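Local coordinates for protein nitrite transporter NirC (Salmonella enterica subsp. enterica serovar Typhimurium, PDB 4FC4) that forms a pentameric channel of the formate/nitrite transporter family that carries nitrite into and out of the cell across the cytoplasmic membrane, at residues T5-C9 / W169-R173; V138-A142 / L204-S208; A148-F154 / H224-V229; W162-L166 / V239-L243. All coordinates share one frame; numbering follows the deposited sequence.

In the fold
Helix 150-172 runs through three of the four contacts. It meets helix 219-248 in interaction 3 near its start and in interaction 4 farther on, with centres about 19 Å apart. Its last turn meets helix 3-22 in interaction 1. Interactions 1 and 4 touch: CB of Trp169 packs on CE of Met241 at 3.6 Å. Interaction 2 joins helices 137-147 and 198-209, which come just before the two long helices in the chain. It touches interaction 3 through Phe205 and lies about 34 Å from interaction 1, centre to centre. The segments of every two contacts alternate along the chain. Interactions 1, 3 and 4 also touch a second subunit, so helix pairing and pentamer assembly share these surfaces.

Interaction 1: residues T5-C9 / W169-R173; sequences TINKC and WMAIR
The hydroxyl OG1 of Thr5 accepts a hydrogen bond from NH1 of Arg173, 3.0 Å long. The bond is bent, with 143° at the hydrogen, and OG1 sits at the edge of the guanidinium, 16° out of its plane. Arg173 NE has a second partner, the carbonyl of Ile74 in the second subunit. The other branch of Thr5 works on an aromatic ring. With chi1 at -50°, OG1 lies beside the backbone N and CG2 anti to it, which places the methyl over the face of Trp169. CG2 of Thr5 stands 3.5 Å from the centroid of the six-membered ring of Trp169, a CH-pi contact. CG2 of Thr5 also touches CG2 of Ile172 at 3.8 Å. CG1 of Ile6 meets the same indole at its edge, 3.9 Å from CH2 of Trp169. SG of Cys9 approaches the ring obliquely and packs on CD1 of Ile172 at 4.0 Å. Trp169 NE1 bonds to the carbonyl of Ala75 in the second subunit. The contact joins the N-terminal helix to the end of helix 150-172. Within 5-9, Thr5 contributes most, using both its branches. Trp169 and Arg173 also bond to the second subunit, which probably couples this helix end to the subunit boundary.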
loop_
_atom_site.group_PDB
_atom_site.type_symbol
_atom_site.label_atom_id
_atom_site.label_comp_id
_atom_site.label_asym_id
_atom_site.label_seq_id
_atom_site.Cartn_x
_atom_site.Cartn_y
_atom_site.Cartn_z
ATOM N N THR B 5 -4.556 -20.230 18.508
ATOM C CA THR B 5 -4.199 -18.846 18.878
ATOM C C THR B 5 -4.155 -18.698 20.368
ATOM O O THR B 5 -3.229 -18.086 20.928
ATOM C CB THR B 5 -5.193 -17.827 18.315
ATOM O OG1 THR B 5 -5.361 -18.092 16.931
ATOM C CG2 THR B 5 -4.684 -16.401 18.455
ATOM N N ILE B 6 -5.172 -19.265 21.005
ATOM C CA ILE B 6 -5.257 -19.289 22.430
ATOM C C ILE B 6 -4.034 -19.964 23.048
ATOM O O ILE B 6 -3.409 -19.388 23.942
ATOM C CB ILE B 6 -6.597 -19.890 22.888
ATOM C CG1 ILE B 6 -7.695 -18.822 22.727
ATOM C CG2 ILE B 6 -6.555 -20.361 24.347
ATOM C CD1 ILE B 6 -9.042 -19.467 22.513
ATOM N N ASN B 7 -3.639 -21.123 22.537
ATOM C CA ASN B 7 -2.431 -21.796 23.068
ATOM C C ASN B 7 -1.162 -21.004 22.893
ATOM O O ASN B 7 -0.347 -20.992 23.798
ATOM C CB ASN B 7 -2.254 -23.209 22.536
ATOM C CG ASN B 7 -3.321 -24.154 23.055
ATOM O OD1 ASN B 7 -3.695 -25.101 22.370
ATOM N ND2 ASN B 7 -3.848 -23.879 24.249
ATOM N N LYS B 8 -1.007 -20.336 21.748
ATOM C CA LYS B 8 0.056 -19.356 21.575
ATOM C C LYS B 8 0.060 -18.209 22.600
ATOM O O LYS B 8 1.122 -17.870 23.141
ATOM C CB LYS B 8 0.042 -18.813 20.153
ATOM C CG LYS B 8 0.852 -19.631 19.159
ATOM C CD LYS B 8 0.128 -19.790 17.821
ATOM C CE LYS B 8 1.047 -19.460 16.658
ATOM N NZ LYS B 8 0.253 -19.665 15.421
ATOM N N CYS B 9 -1.111 -17.638 22.904
ATOM C CA CYS B 9 -1.195 -16.601 23.947
ATOM C C CYS B 9 -0.841 -17.110 25.328
ATOM O O CYS B 9 -0.155 -16.453 26.113
ATOM C CB CYS B 9 -2.590 -16.044 24.010
ATOM S SG CYS B 9 -3.076 -15.142 22.539
ATOM N N TRP B 169 -3.990 -10.001 18.307
ATOM C CA TRP B 169 -4.691 -11.214 17.934
ATOM C C TRP B 169 -4.541 -11.519 16.465
ATOM O O TRP B 169 -4.079 -12.618 16.090
ATOM C CB TRP B 169 -6.160 -11.017 18.266
ATOM C CG TRP B 169 -7.046 -12.233 18.078
ATOM C CD1 TRP B 169 -7.943 -12.472 17.046
ATOM C CD2 TRP B 169 -7.157 -13.398 18.965
ATOM N NE1 TRP B 169 -8.573 -13.682 17.219
ATOM C CE2 TRP B 169 -8.145 -14.286 18.350
ATOM C CE3 TRP B 169 -6.543 -13.783 20.159
ATOM C CZ2 TRP B 169 -8.491 -15.510 18.917
ATOM C CZ3 TRP B 169 -6.891 -15.008 20.723
ATOM C CH2 TRP B 169 -7.845 -15.858 20.125
ATOM N N MET B 170 -4.962 -10.578 15.618
ATOM C CA MET B 170 -4.892 -10.791 14.162
ATOM C C MET B 170 -3.460 -11.002 13.673
ATOM O O MET B 170 -3.218 -11.772 12.762
ATOM C CB MET B 170 -5.556 -9.655 13.400
ATOM C CG MET B 170 -7.061 -9.531 13.577
ATOM S SD MET B 170 -7.647 -8.175 12.547
ATOM C CE MET B 170 -7.822 -9.022 11.017
ATOM N N ALA B 171 -2.518 -10.272 14.274
ATOM C CA ALA B 171 -1.085 -10.462 13.987
ATOM C C ALA B 171 -0.643 -11.875 14.328
ATOM O O ALA B 171 0.046 -12.507 13.528
ATOM C CB ALA B 171 -0.244 -9.439 14.724
ATOM N N ILE B 172 -1.097 -12.411 15.468
ATOM C CA ILE B 172 -0.742 -13.791 15.803
ATOM C C ILE B 172 -1.259 -14.796 14.780
ATOM O O ILE B 172 -0.589 -15.801 14.512
ATOM C CB ILE B 172 -1.160 -14.181 17.216
ATOM C CG1 ILE B 172 -0.227 -13.519 18.214
ATOM C CG2 ILE B 172 -1.081 -15.691 17.415
ATOM C CD1 ILE B 172 -0.734 -13.601 19.634
ATOM N N ARG B 173 -2.429 -14.505 14.189
ATOM C CA ARG B 173 -3.140 -15.406 13.258
ATOM C C ARG B 173 -2.748 -15.282 11.775
ATOM O O ARG B 173 -3.273 -16.003 10.917
ATOM C CB ARG B 173 -4.620 -15.147 13.425
ATOM C CG ARG B 173 -5.081 -15.603 14.810
ATOM C CD ARG B 173 -6.465 -15.088 15.135
ATOM N NE ARG B 173 -7.471 -15.514 14.160
ATOM C CZ ARG B 173 -8.073 -16.700 14.180
ATOM N NH1 ARG B 173 -7.751 -17.556 15.116
ATOM N NH2 ARG B 173 -8.991 -17.024 13.259
#

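Interaction 2: residues V138-A142 / L204-S208; sequences VHSVA and LFALS
CB of Ser208 packs on CB of Ala142 at 3.7 Å, where two small side chains bring the helices together. The CA atoms of His139 and Ser208 are 5.4 Å apart. CG1 of Val138 reaches the backbone of the other helix, 3.5 Å from N of Ser208, and also touches CB of Leu207. CG2 of Val138 meets CD1 of Leu204 at 4.1 Å, the two side chains passing alongside one another, pointing opposite ways. Leu204 holds CG anti to its own backbone N (chi1 -179°). This carries the isobutyl end across to helix 137-147, where CD2 of Leu204 lies 4.0 Å from CA of Ala142. The CB of Phe205 points away, but its ring swings back. CE1 of Phe205 comes within 3.6 Å of the carbonyl O of Ala142, which lies in the ring plane at the edge. The short helix segments cross at -127°, with axes 9.1 Å apart. Around this core, Phe46 of helix 24-51 covers Val138, Val141 and Leu204. Tyr217 bonds to the carbonyl of Phe205 and touches both Ala142 and Ser208. His139 ND1 makes a weak hydrogen bond to the carbonyl of Val133. This is a steep crossing of two short helices of the formate/nitrite transporter fold, buried within one subunit. The segments share no hydrogen bond, and shape fit of small and branched apolar side chains probably sets how they meet.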
loop_
_atom_site.group_PDB
_atom_site.type_symbol
_atom_site.label_atom_id
_atom_site.label_comp_id
_atom_site.label_asym_id
_atom_site.label_seq_id
_atom_site.Cartn_x
_atom_site.Cartn_y
_atom_site.Cartn_z
ATOM N N VAL B 138 -0.145 19.113 21.751
ATOM C CA VAL B 138 0.331 18.308 22.881
ATOM C C VAL B 138 -0.289 18.856 24.159
ATOM O O VAL B 138 -0.820 18.087 24.962
ATOM C CB VAL B 138 1.905 18.230 22.957
ATOM C CG1 VAL B 138 2.456 17.948 24.356
ATOM C CG2 VAL B 138 2.473 17.185 21.986
ATOM N N HIS B 139 -0.278 20.172 24.340
ATOM C CA HIS B 139 -0.899 20.768 25.570
ATOM C C HIS B 139 -2.400 20.767 25.605
ATOM O O HIS B 139 -2.976 20.428 26.651
ATOM C CB HIS B 139 -0.338 22.137 25.886
ATOM C CG HIS B 139 1.144 22.130 25.980
ATOM N ND1 HIS B 139 1.922 22.988 25.298
ATOM C CD2 HIS B 139 2.003 21.243 26.628
ATOM C CE1 HIS B 139 3.216 22.698 25.537
ATOM N NE2 HIS B 139 3.264 21.635 26.357
ATOM N N SER B 140 -3.060 21.086 24.487
ATOM C CA SER B 140 -4.503 21.142 24.535
ATOM C C SER B 140 -5.098 19.719 24.591
ATOM O O SER B 140 -6.077 19.461 25.301
ATOM C CB SER B 140 -5.062 21.997 23.423
ATOM O OG SER B 140 -4.643 21.504 22.181
ATOM N N VAL B 141 -4.483 18.763 23.909
ATOM C CA VAL B 141 -5.017 17.383 23.962
ATOM C C VAL B 141 -4.763 16.709 25.330
ATOM O O VAL B 141 -5.659 16.069 25.864
ATOM C CB VAL B 141 -4.551 16.529 22.746
ATOM C CG1 VAL B 141 -5.065 15.087 22.807
ATOM C CG2 VAL B 141 -5.044 17.182 21.495
ATOM N N ALA B 142 -3.578 16.911 25.921
ATOM C CA ALA B 142 -3.236 16.315 27.241
ATOM C C ALA B 142 -4.187 16.820 28.292
ATOM O O ALA B 142 -4.742 16.032 29.066
ATOM C CB ALA B 142 -1.807 16.632 27.641
ATOM N N LEU B 204 2.330 11.099 26.068
ATOM C CA LEU B 204 1.725 12.396 25.807
ATOM C C LEU B 204 1.814 13.220 27.081
ATOM O O LEU B 204 2.194 14.412 27.041
ATOM C CB LEU B 204 0.279 12.249 25.381
ATOM C CG LEU B 204 -0.322 13.613 25.101
ATOM C CD1 LEU B 204 0.326 14.296 23.890
ATOM C CD2 LEU B 204 -1.806 13.373 24.949
ATOM N N PHE B 205 1.471 12.585 28.208
ATOM C CA PHE B 205 1.458 13.301 29.455
ATOM C C PHE B 205 2.819 13.816 29.831
ATOM O O PHE B 205 2.919 14.900 30.415
ATOM C CB PHE B 205 0.814 12.499 30.576
ATOM C CG PHE B 205 -0.680 12.292 30.396
ATOM C CD1 PHE B 205 -1.480 13.293 29.910
ATOM C CD2 PHE B 205 -1.280 11.075 30.699
ATOM C CE1 PHE B 205 -2.846 13.094 29.733
ATOM C CE2 PHE B 205 -2.647 10.873 30.533
ATOM C CZ PHE B 205 -3.431 11.885 30.045
ATOM N N ALA B 206 3.876 13.088 29.438
ATOM C CA ALA B 206 5.227 13.437 29.878
ATOM C C ALA B 206 5.712 14.615 28.999
ATOM O O ALA B 206 6.280 15.625 29.498
ATOM C CB ALA B 206 6.150 12.212 29.850
ATOM N N LEU B 207 5.424 14.512 27.712
ATOM C CA LEU B 207 5.697 15.573 26.752
ATOM C C LEU B 207 5.043 16.909 27.136
ATOM O O LEU B 207 5.691 17.951 27.128
ATOM C CB LEU B 207 5.157 15.148 25.386
ATOM C CG LEU B 207 5.929 14.078 24.624
ATOM C CD1 LEU B 207 5.157 13.779 23.357
ATOM C CD2 LEU B 207 7.381 14.512 24.340
ATOM N N SER B 208 3.755 16.899 27.461
ATOM C CA SER B 208 3.156 18.123 27.920
ATOM C C SER B 208 3.792 18.575 29.248
ATOM O O SER B 208 4.050 19.786 29.458
ATOM C CB SER B 208 1.636 18.018 28.023
ATOM O OG SER B 208 1.144 19.285 28.419
#

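Interaction 3: residues A148-F154 / H224-V229; sequences APATVLF and HNLLWV
His224 and Trp228 reach helix 150-172 by different first torsions. In His224, CG is anti to the backbone N (chi1 176°), which brings the imidazole up to the turn before that helix. In Trp228, CG is anti to the carbonyl carbon (chi1 -58°), and the indole lies beside Ala150. NE2 of His224 donates to the carbonyl O of Ala148 at 3.1 Å. The acceptor lies in the imidazole plane, and the donor sits nearly in line with the C=O bond, at 171°. This bond anchors the turn just ahead of Pro149, the N-cap of the helix. CB of Ala150 then stands over the indole, 3.5 Å from the centroid of the five-membered ring of Trp228 and almost on its normal. CD2 of Leu227 lies over the opposite face. Leu153 is a knob in a hole formed by His224, Asn225, Trp228 and Val229. CD1 of Leu153 rests 3.5 Å from ND2 of Asn225, and CB of Leu153 touches CB of Trp228 at 3.9 Å. Asn225 ND2 is bonded to Glu196 and to the carbonyl of Lys145, which holds the amide against the leucine. Farther along, CA of Phe154 makes a CA-H...O contact of 3.6 Å with the carbonyl O of Trp228. Thr151 and Val152 pack on Trp125 and Gly126 of the second subunit. The arrangement is a single Leu153 knob in a hole between two helices predicted to span the membrane, with a histidine bond at one end to the backbone before the helix.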
loop_
_atom_site.group_PDB
_atom_site.type_symbol
_atom_site.label_atom_id
_atom_site.label_comp_id
_atom_site.label_asym_id
_atom_site.label_seq_id
_atom_site.Cartn_x
_atom_site.Cartn_y
_atom_site.Cartn_z
ATOM N N ALA B 148 -11.363 15.107 31.573
ATOM C CA ALA B 148 -12.469 14.254 31.117
ATOM C C ALA B 148 -13.111 13.376 32.247
ATOM O O ALA B 148 -12.415 12.909 33.135
ATOM C CB ALA B 148 -11.993 13.398 29.915
ATOM N N PRO B 149 -14.438 13.119 32.213
ATOM C CA PRO B 149 -15.025 12.239 33.288
ATOM C C PRO B 149 -14.503 10.778 33.353
ATOM O O PRO B 149 -14.182 10.166 32.317
ATOM C CB PRO B 149 -16.539 12.229 32.934
ATOM C CG PRO B 149 -16.752 13.457 32.104
ATOM C CD PRO B 149 -15.487 13.549 31.258
ATOM N N ALA B 150 -14.417 10.223 34.552
ATOM C CA ALA B 150 -14.024 8.817 34.752
ATOM C C ALA B 150 -14.721 7.847 33.758
ATOM O O ALA B 150 -14.114 6.917 33.242
ATOM C CB ALA B 150 -14.336 8.402 36.160
ATOM N N THR B 151 -15.999 8.098 33.511
ATOM C CA THR B 151 -16.873 7.169 32.851
ATOM C C THR B 151 -16.478 7.145 31.403
ATOM O O THR B 151 -16.221 6.063 30.824
ATOM C CB THR B 151 -18.310 7.652 32.984
ATOM O OG1 THR B 151 -18.810 7.188 34.227
ATOM C CG2 THR B 151 -19.181 7.120 31.851
ATOM N N VAL B 152 -16.361 8.361 30.876
ATOM C CA VAL B 152 -15.968 8.605 29.517
ATOM C C VAL B 152 -14.606 7.961 29.327
ATOM O O VAL B 152 -14.403 7.200 28.354
ATOM C CB VAL B 152 -16.042 10.137 29.150
ATOM C CG1 VAL B 152 -15.183 10.499 27.921
ATOM C CG2 VAL B 152 -17.526 10.594 28.982
ATOM N N LEU B 153 -13.706 8.190 30.285
ATOM C CA LEU B 153 -12.323 7.703 30.115
ATOM C C LEU B 153 -12.247 6.182 30.152
ATOM O O LEU B 153 -11.532 5.555 29.357
ATOM C CB LEU B 153 -11.362 8.349 31.120
ATOM C CG LEU B 153 -11.030 9.819 30.830
ATOM C CD1 LEU B 153 -9.979 10.327 31.785
ATOM C CD2 LEU B 153 -10.536 10.029 29.410
ATOM N N PHE B 154 -13.016 5.589 31.053
ATOM C CA PHE B 154 -13.060 4.132 31.160
ATOM C C PHE B 154 -13.489 3.465 29.839
ATOM O O PHE B 154 -12.802 2.604 29.296
ATOM C CB PHE B 154 -14.029 3.767 32.255
ATOM C CG PHE B 154 -14.157 2.307 32.494
ATOM C CD1 PHE B 154 -13.294 1.665 33.406
ATOM C CD2 PHE B 154 -15.178 1.578 31.863
ATOM C CE1 PHE B 154 -13.399 0.301 33.637
ATOM C CE2 PHE B 154 -15.301 0.219 32.105
ATOM C CZ PHE B 154 -14.412 -0.424 32.998
ATOM N N HIS B 224 -5.428 10.803 37.293
ATOM C CA HIS B 224 -6.859 10.631 36.993
ATOM C C HIS B 224 -7.111 9.930 35.672
ATOM O O HIS B 224 -7.817 8.927 35.638
ATOM C CB HIS B 224 -7.596 11.975 37.037
ATOM C CG HIS B 224 -9.049 11.864 36.653
ATOM N ND1 HIS B 224 -9.980 11.378 37.488
ATOM C CD2 HIS B 224 -9.704 12.153 35.488
ATOM C CE1 HIS B 224 -11.179 11.380 36.891
ATOM N NE2 HIS B 224 -11.015 11.840 35.672
ATOM N N ASN B 225 -6.559 10.449 34.575
ATOM C CA ASN B 225 -6.682 9.762 33.238
ATOM C C ASN B 225 -6.084 8.348 33.215
ATOM O O ASN B 225 -6.777 7.410 32.857
ATOM C CB ASN B 225 -6.053 10.581 32.124
ATOM C CG ASN B 225 -6.096 9.870 30.753
ATOM O OD1 ASN B 225 -5.323 8.939 30.499
ATOM N ND2 ASN B 225 -7.002 10.325 29.864
ATOM N N LEU B 226 -4.812 8.201 33.618
ATOM C CA LEU B 226 -4.133 6.893 33.671
ATOM C C LEU B 226 -4.919 5.851 34.497
ATOM O O LEU B 226 -5.041 4.692 34.053
ATOM C CB LEU B 226 -2.656 7.033 34.109
ATOM C CG LEU B 226 -1.693 7.791 33.164
ATOM C CD1 LEU B 226 -0.236 7.660 33.624
ATOM C CD2 LEU B 226 -1.816 7.286 31.714
ATOM N N LEU B 227 -5.507 6.255 35.641
ATOM C CA LEU B 227 -6.335 5.310 36.410
ATOM C C LEU B 227 -7.494 4.729 35.610
ATOM O O LEU B 227 -7.522 3.533 35.351
ATOM C CB LEU B 227 -6.850 5.897 37.719
ATOM C CG LEU B 227 -7.790 4.975 38.517
ATOM C CD1 LEU B 227 -7.080 3.677 38.949
ATOM C CD2 LEU B 227 -8.384 5.704 39.742
ATOM N N TRP B 228 -8.426 5.581 35.187
ATOM C CA TRP B 228 -9.574 5.139 34.389
ATOM C C TRP B 228 -9.253 4.552 33.006
ATOM O O TRP B 228 -9.860 3.556 32.593
ATOM C CB TRP B 228 -10.644 6.237 34.377
ATOM C CG TRP B 228 -11.043 6.533 35.806
ATOM C CD1 TRP B 228 -10.703 7.643 36.572
ATOM C CD2 TRP B 228 -11.799 5.658 36.718
ATOM N NE1 TRP B 228 -11.220 7.540 37.833
ATOM C CE2 TRP B 228 -11.895 6.380 37.986
ATOM C CE3 TRP B 228 -12.417 4.411 36.593
ATOM C CZ2 TRP B 228 -12.572 5.848 39.093
ATOM C CZ3 TRP B 228 -13.112 3.887 37.680
ATOM C CH2 TRP B 228 -13.170 4.576 38.921
ATOM N N VAL B 229 -8.259 5.097 32.319
ATOM C CA VAL B 229 -7.849 4.539 31.011
ATOM C C VAL B 229 -7.229 3.155 31.172
ATOM O O VAL B 229 -7.565 2.244 30.440
ATOM C CB VAL B 229 -6.987 5.530 30.230
ATOM C CG1 VAL B 229 -6.510 4.951 28.889
ATOM C CG2 VAL B 229 -7.848 6.770 30.012
#

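Interaction 4: residues W162-L166 / V239-L243; sequences WLVCL and VFMGL
A water bridges Trp162 and a backbone carbonyl in the wider, pi-type turn 239-243 of helix 219-248. NE1 of Trp162 donates to it at 2.8 Å, and the water donates to O of Phe240 at 3.0 Å. The indole NH and this carbonyl are thus both satisfied in a buried contact. Phe240 also covers one face of the indole. Its ring comes edge-on in an edge-to-face pair, with the planes at 51° and the centroid of the six-membered ring of Trp162 4.7 Å from that of Phe240. CB of Phe240 adds a CH-pi contact over the five-membered ring. Met241 approaches from the side. Its chain is bent at chi2 and chi3 (-70° and -68°), which folds the thioether back and puts SD of Met241 in the indole plane, 3.8 Å from CD1 of Trp162. This is a Met-aromatic contact at the ring edge. SD of Met241 touches CD2 of Leu166 at 3.6 Å, and CE of Met241 meets O of Cys165 at 3.5 Å. Met85 of helix 80-93 packs on both Cys165 and Met241. Phe240 makes a further edge-to-face pair with Phe118 of the second subunit, and Trp162 packs on Ala36 there. Phe240 takes a face, Met241 an edge, and the N-H reaches the helix through water. These three contacts probably limit how the indole can turn, with a single water serving the polar atoms.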
loop_
_atom_site.group_PDB
_atom_site.type_symbol
_atom_site.label_atom_id
_atom_site.label_comp_id
_atom_site.label_asym_id
_atom_site.label_seq_id
_atom_site.Cartn_x
_atom_site.Cartn_y
_atom_site.Cartn_z
ATOM N N TRP B 162 -9.727 -3.078 23.078
ATOM C CA TRP B 162 -10.398 -3.986 22.166
ATOM C C TRP B 162 -9.633 -3.959 20.880
ATOM O O TRP B 162 -9.197 -5.011 20.398
ATOM C CB TRP B 162 -11.848 -3.543 21.931
ATOM C CG TRP B 162 -12.747 -4.737 21.671
ATOM C CD1 TRP B 162 -12.349 -6.043 21.395
ATOM C CD2 TRP B 162 -14.202 -4.770 21.626
ATOM N NE1 TRP B 162 -13.417 -6.858 21.206
ATOM C CE2 TRP B 162 -14.570 -6.158 21.320
ATOM C CE3 TRP B 162 -15.209 -3.836 21.844
ATOM C CZ2 TRP B 162 -15.925 -6.581 21.251
ATOM C CZ3 TRP B 162 -16.565 -4.256 21.747
ATOM C CH2 TRP B 162 -16.904 -5.593 21.448
ATOM N N LEU B 163 -9.430 -2.750 20.333
ATOM C CA LEU B 163 -8.885 -2.607 19.009
ATOM C C LEU B 163 -7.392 -2.998 19.011
ATOM O O LEU B 163 -6.933 -3.701 18.127
ATOM C CB LEU B 163 -9.113 -1.179 18.433
ATOM C CG LEU B 163 -10.473 -1.067 17.752
ATOM C CD1 LEU B 163 -10.931 0.382 17.519
ATOM C CD2 LEU B 163 -10.468 -1.879 16.441
ATOM N N VAL B 164 -6.641 -2.546 20.010
ATOM C CA VAL B 164 -5.216 -2.864 20.077
ATOM C C VAL B 164 -4.975 -4.393 20.313
ATOM O O VAL B 164 -4.141 -5.002 19.604
ATOM C CB VAL B 164 -4.495 -1.981 21.123
ATOM C CG1 VAL B 164 -2.998 -2.327 21.171
ATOM C CG2 VAL B 164 -4.767 -0.528 20.805
ATOM N N CYS B 165 -5.690 -4.992 21.285
ATOM C CA CYS B 165 -5.725 -6.456 21.382
ATOM C C CYS B 165 -6.228 -7.160 20.123
ATOM O O CYS B 165 -5.763 -8.252 19.809
ATOM C CB CYS B 165 -6.519 -6.915 22.578
ATOM S SG CYS B 165 -5.575 -6.597 24.080
ATOM N N LEU B 166 -7.174 -6.563 19.398
ATOM C CA LEU B 166 -7.584 -7.147 18.138
ATOM C C LEU B 166 -6.408 -7.181 17.138
ATOM O O LEU B 166 -6.245 -8.161 16.403
ATOM C CB LEU B 166 -8.816 -6.439 17.556
ATOM C CG LEU B 166 -10.106 -7.026 18.175
ATOM C CD1 LEU B 166 -11.278 -6.033 18.129
ATOM C CD2 LEU B 166 -10.477 -8.373 17.560
ATOM N N VAL B 239 -11.625 -9.321 29.254
ATOM C CA VAL B 239 -12.995 -9.846 29.096
ATOM C C VAL B 239 -13.403 -9.970 27.634
ATOM O O VAL B 239 -13.736 -11.069 27.172
ATOM C CB VAL B 239 -14.058 -9.047 29.895
ATOM C CG1 VAL B 239 -15.451 -9.597 29.628
ATOM C CG2 VAL B 239 -13.797 -9.091 31.394
ATOM N N PHE B 240 -13.373 -8.858 26.897
ATOM C CA PHE B 240 -13.860 -8.899 25.509
ATOM C C PHE B 240 -12.962 -9.776 24.667
ATOM O O PHE B 240 -13.461 -10.440 23.768
ATOM C CB PHE B 240 -13.960 -7.533 24.821
ATOM C CG PHE B 240 -14.738 -6.507 25.565
ATOM C CD1 PHE B 240 -15.633 -6.845 26.596
ATOM C CD2 PHE B 240 -14.609 -5.157 25.200
ATOM C CE1 PHE B 240 -16.353 -5.854 27.269
ATOM C CE2 PHE B 240 -15.330 -4.170 25.868
ATOM C CZ PHE B 240 -16.204 -4.505 26.898
ATOM N N MET B 241 -11.654 -9.766 24.929
ATOM C CA MET B 241 -10.746 -10.550 24.109
ATOM C C MET B 241 -10.379 -11.857 24.790
ATOM O O MET B 241 -10.695 -12.930 24.269
ATOM C CB MET B 241 -9.519 -9.748 23.624
ATOM C CG MET B 241 -9.849 -8.656 22.608
ATOM S SD MET B 241 -10.355 -9.267 20.999
ATOM C CE MET B 241 -8.797 -9.976 20.429
ATOM N N GLY B 242 -9.764 -11.786 25.958
ATOM C CA GLY B 242 -9.382 -13.006 26.679
ATOM C C GLY B 242 -10.556 -13.933 26.915
ATOM O O GLY B 242 -10.594 -15.102 26.439
ATOM N N LEU B 243 -11.535 -13.427 27.649
ATOM C CA LEU B 243 -12.642 -14.274 28.028
ATOM C C LEU B 243 -13.560 -14.471 26.838
ATOM O O LEU B 243 -14.067 -15.554 26.642
ATOM C CB LEU B 243 -13.372 -13.691 29.226
ATOM C CG LEU B 243 -13.204 -14.389 30.564
ATOM C CD1 LEU B 243 -11.765 -14.790 30.825
ATOM C CD2 LEU B 243 -13.778 -13.535 31.698
HETATM O O HOH W 1 -13.957 -9.621 20.948
#